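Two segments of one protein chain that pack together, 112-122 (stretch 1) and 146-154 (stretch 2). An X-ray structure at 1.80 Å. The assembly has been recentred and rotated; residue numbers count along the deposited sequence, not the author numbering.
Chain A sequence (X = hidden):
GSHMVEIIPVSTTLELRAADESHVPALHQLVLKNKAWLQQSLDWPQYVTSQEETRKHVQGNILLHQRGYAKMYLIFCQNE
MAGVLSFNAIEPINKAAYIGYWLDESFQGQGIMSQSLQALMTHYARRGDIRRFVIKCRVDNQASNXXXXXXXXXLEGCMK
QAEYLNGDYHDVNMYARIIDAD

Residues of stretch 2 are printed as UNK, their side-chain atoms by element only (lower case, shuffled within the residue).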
# COMPACT_ATOMS: atom_id res chain seq x y z
N ILE A 112 -16.30 -13.60 -16.28
CA ILE A 112 -16.55 -12.20 -16.68
C ILE A 112 -15.43 -11.33 -16.09
O ILE A 112 -14.93 -10.40 -16.76
CB ILE A 112 -17.91 -11.70 -16.12
CG1 ILE A 112 -19.05 -12.47 -16.83
CG2 ILE A 112 -18.04 -10.21 -16.33
CD1 ILE A 112 -20.56 -12.17 -16.26
N MET A 113 -15.05 -11.60 -14.83
CA MET A 113 -13.95 -10.82 -14.20
C MET A 113 -12.66 -11.20 -14.91
O MET A 113 -11.88 -10.32 -15.26
CB MET A 113 -13.89 -11.09 -12.70
CG MET A 113 -12.73 -10.48 -11.95
SD MET A 113 -12.45 -8.76 -12.28
CE MET A 113 -13.79 -8.12 -12.05
N SER A 114 -12.45 -12.47 -15.16
CA SER A 114 -11.18 -12.88 -15.84
C SER A 114 -11.01 -12.22 -17.23
O SER A 114 -9.93 -11.73 -17.56
CB SER A 114 -11.12 -14.39 -15.99
OG SER A 114 -10.95 -15.01 -14.71
N GLN A 115 -12.07 -12.19 -18.02
CA GLN A 115 -11.96 -11.61 -19.35
C GLN A 115 -11.88 -10.13 -19.21
O GLN A 115 -11.06 -9.49 -19.89
CB GLN A 115 -13.16 -12.01 -20.26
CG GLN A 115 -13.18 -13.47 -20.61
CD GLN A 115 -14.23 -13.80 -21.62
OE1 GLN A 115 -13.93 -14.32 -22.74
NE2 GLN A 115 -15.46 -13.49 -21.28
N SER A 116 -12.66 -9.56 -18.29
CA SER A 116 -12.61 -8.09 -18.14
C SER A 116 -11.24 -7.63 -17.66
O SER A 116 -10.68 -6.63 -18.14
CB SER A 116 -13.67 -7.61 -17.13
OG SER A 116 -14.95 -7.77 -17.73
N LEU A 117 -10.68 -8.38 -16.73
CA LEU A 117 -9.36 -7.98 -16.19
C LEU A 117 -8.25 -8.12 -17.22
O LEU A 117 -7.43 -7.21 -17.34
CB LEU A 117 -9.05 -8.77 -14.93
CG LEU A 117 -7.67 -8.52 -14.31
CD1 LEU A 117 -7.48 -7.02 -13.94
CD2 LEU A 117 -7.53 -9.44 -13.09
N GLN A 118 -8.26 -9.18 -18.04
CA GLN A 118 -7.19 -9.30 -19.02
C GLN A 118 -7.28 -8.16 -20.01
O GLN A 118 -6.24 -7.60 -20.43
CB GLN A 118 -7.27 -10.63 -19.77
CG GLN A 118 -7.27 -11.79 -18.79
CD GLN A 118 -6.73 -13.04 -19.44
OE1 GLN A 118 -6.91 -13.21 -20.67
NE2 GLN A 118 -6.07 -13.90 -18.66
N ALA A 119 -8.51 -7.75 -20.33
CA ALA A 119 -8.70 -6.67 -21.29
C ALA A 119 -8.23 -5.36 -20.71
O ALA A 119 -7.55 -4.58 -21.41
CB ALA A 119 -10.19 -6.54 -21.68
N LEU A 120 -8.56 -5.14 -19.44
CA LEU A 120 -8.21 -3.90 -18.76
C LEU A 120 -6.70 -3.76 -18.65
O LEU A 120 -6.19 -2.66 -18.91
CB LEU A 120 -8.86 -3.82 -17.36
CG LEU A 120 -8.47 -2.65 -16.47
CD1 LEU A 120 -8.81 -1.33 -17.22
CD2 LEU A 120 -9.19 -2.76 -15.07
N MET A 121 -6.01 -4.84 -18.27
CA MET A 121 -4.55 -4.83 -18.13
C MET A 121 -3.85 -4.58 -19.48
O MET A 121 -2.93 -3.79 -19.59
CB MET A 121 -4.08 -6.15 -17.51
CG MET A 121 -4.59 -6.30 -16.05
SD MET A 121 -3.80 -7.81 -15.28
CE MET A 121 -4.33 -9.09 -16.43
N THR A 122 -4.36 -5.20 -20.52
CA THR A 122 -3.79 -5.05 -21.86
C THR A 122 -3.92 -3.60 -22.30
O THR A 122 -2.99 -3.01 -22.85
CB THR A 122 -4.59 -5.94 -22.85
OG1 THR A 122 -4.14 -7.29 -22.71
CG2 THR A 122 -4.44 -5.40 -24.30
N UNK A 146 -8.65 -17.76 -7.18
CA UNK A 146 -8.82 -18.39 -8.47
C UNK A 146 -8.69 -17.38 -9.63
O UNK A 146 -8.11 -17.70 -10.69
c UNK A 146 -10.16 -19.17 -8.48
N UNK A 147 -9.20 -16.15 -9.44
CA UNK A 147 -9.06 -15.13 -10.49
C UNK A 147 -7.57 -14.88 -10.68
O UNK A 147 -7.07 -14.87 -11.79
c UNK A 147 -9.44 -12.69 -11.04
c UNK A 147 -11.34 -14.00 -10.12
c UNK A 147 -9.79 -13.79 -10.08
N UNK A 148 -6.85 -14.71 -9.58
CA UNK A 148 -5.43 -14.46 -9.71
C UNK A 148 -4.73 -15.56 -10.50
O UNK A 148 -3.98 -15.29 -11.47
c UNK A 148 -4.80 -14.25 -8.36
N UNK A 149 -5.01 -16.81 -10.17
CA UNK A 149 -4.36 -17.91 -10.89
C UNK A 149 -4.79 -18.08 -12.33
O UNK A 149 -3.96 -18.33 -13.17
c UNK A 149 -3.80 -19.27 -8.76
c UNK A 149 -3.97 -20.70 -8.17
n UNK A 149 -5.38 -21.03 -8.07
n UNK A 149 -5.43 -20.83 -5.76
c UNK A 149 -6.05 -21.07 -6.92
n UNK A 149 -7.35 -21.32 -6.93
c UNK A 149 -4.54 -19.24 -10.12
N UNK A 150 -6.08 -17.95 -12.64
CA UNK A 150 -6.59 -18.07 -14.01
C UNK A 150 -6.06 -16.96 -14.93
O UNK A 150 -6.07 -17.12 -16.14
n UNK A 150 -10.49 -23.35 -12.83
c UNK A 150 -10.09 -22.47 -13.74
c UNK A 150 -9.21 -20.22 -14.24
c UNK A 150 -8.11 -17.95 -14.05
n UNK A 150 -10.07 -22.80 -15.03
c UNK A 150 -8.88 -19.03 -13.35
n UNK A 150 -9.70 -21.28 -13.36
N UNK A 151 -5.63 -15.83 -14.35
CA UNK A 151 -5.17 -14.74 -15.15
C UNK A 151 -3.66 -14.56 -15.12
O UNK A 151 -3.15 -13.48 -15.36
o UNK A 151 -7.84 -13.45 -16.25
c UNK A 151 -5.98 -13.52 -14.74
c UNK A 151 -7.46 -13.73 -15.10
n UNK A 151 -8.28 -14.30 -14.16
N UNK A 152 -3.02 -15.66 -14.80
CA UNK A 152 -1.56 -15.83 -14.82
C UNK A 152 -0.78 -14.90 -13.94
O UNK A 152 0.30 -14.39 -14.35
n UNK A 152 -2.25 -17.66 -17.34
c UNK A 152 -2.92 -15.73 -18.11
c UNK A 152 -3.22 -17.91 -18.21
c UNK A 152 -1.09 -15.68 -16.27
c UNK A 152 -2.04 -16.30 -17.25
n UNK A 152 -3.64 -16.75 -18.69
N UNK A 153 -1.32 -14.61 -12.74
CA UNK A 153 -0.58 -13.77 -11.80
C UNK A 153 0.41 -14.68 -11.07
O UNK A 153 0.13 -15.87 -10.85
c UNK A 153 -3.93 -10.90 -12.72
c UNK A 153 -2.01 -10.64 -10.74
c UNK A 153 -1.51 -13.13 -10.76
c UNK A 153 -2.67 -9.50 -11.20
c UNK A 153 -3.63 -9.62 -12.20
c UNK A 153 -2.29 -11.92 -11.25
c UNK A 153 -3.26 -12.03 -12.25
N UNK A 154 1.54 -14.14 -10.64
CA UNK A 154 2.51 -14.94 -9.91
C UNK A 154 2.33 -14.62 -8.44
O UNK A 154 2.19 -13.44 -8.12
c UNK A 154 4.98 -15.28 -9.43
c UNK A 154 3.94 -14.54 -10.33
o UNK A 154 4.13 -14.91 -11.71

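Position 146 carries a single side-chain carbon and touches nothing on stretch 1; one carbon beyond CA means Ala146, a small residue at ease in a helix. Position 147 has three carbons, the first bearing the other two; its CA-to-CB bond points toward stretch 1, and its carbons meet Met113 and Leu117. That beta-branched, wholly apolar group is Val147. Its CG1 lies 4.1 Å from CG of Met113 and 4.3 Å from CD2 of Leu117, so a compact hydrocarbon meets hydrocarbon where the backbones run nearest, CA of Ser114 and CA of Val147 being 6.2 Å apart.

Position 148 again shows one carbon, directed away from stretch 1 and buried: Ala148, whose small methyl is readily accommodated in a buried helical site. Position 149 has three carbons, a nitrogen, then a carbon with two more nitrogens, a guanidinium, hence Arg149; it is exposed and out of reach of stretch 1, which suits a charged group. The same atoms recur at 150, where the first carbon meets Ser114; this is therefore Arg150. Its CB comes 4.1 Å from OG of Ser114, but the chain then leads away, leaving its charge exposed.

Position 151 has two carbons, the second carrying one oxygen and one nitrogen, which meet Gln118 and Ser114. These make an amide; a carboxylate would show two oxygens, and leucine two carbons. The short amide is Asn151, the first residue to leave helical geometry. Its ND2 donates to OG of Ser114 at 2.8 Å, nearly straight at 175°, and also to O of Val147 at 2.7 Å, while OD1 accepts a weak bond from NE2 of Gln118 at 3.0 Å. An amide suits this buried place because it both donates and accepts.

Position 152 bears one carbon and a five-membered ring with two nitrogens, near Gln118: His152. Its CD2 lies 3.7 Å from NE2 of Gln118, and a polar imidazole tolerates this exposed turn, where phi is positive at 60°. Position 153 has one carbon and a six-carbon ring lying against Leu117 and Met121: Phe153. Its CE1 lies 3.9 Å from CD2 of Leu117 and its CZ 3.6 Å from SD of Met121, the sulfur standing oblique to the ring; a large apolar ring fits this buried site. Position 154 has one carbon bearing an oxygen and a carbon, beyond contact: Thr154, polar and beta-branched, at ease in an exposed strand.

The contact thus combines apolar packing with hydrogen bonding. Val147 and Phe153 both meet Leu117, with Met113 and Met121 extending the apolar surface, while Asn151, just past the helix and bonded back to O of Val147, ties the helix end to Ser114 and, more weakly, Gln118. The helices cross at -52°, their axes 9.9 Å apart at closest.

Stretch 2 146-154: AVARRNHFT
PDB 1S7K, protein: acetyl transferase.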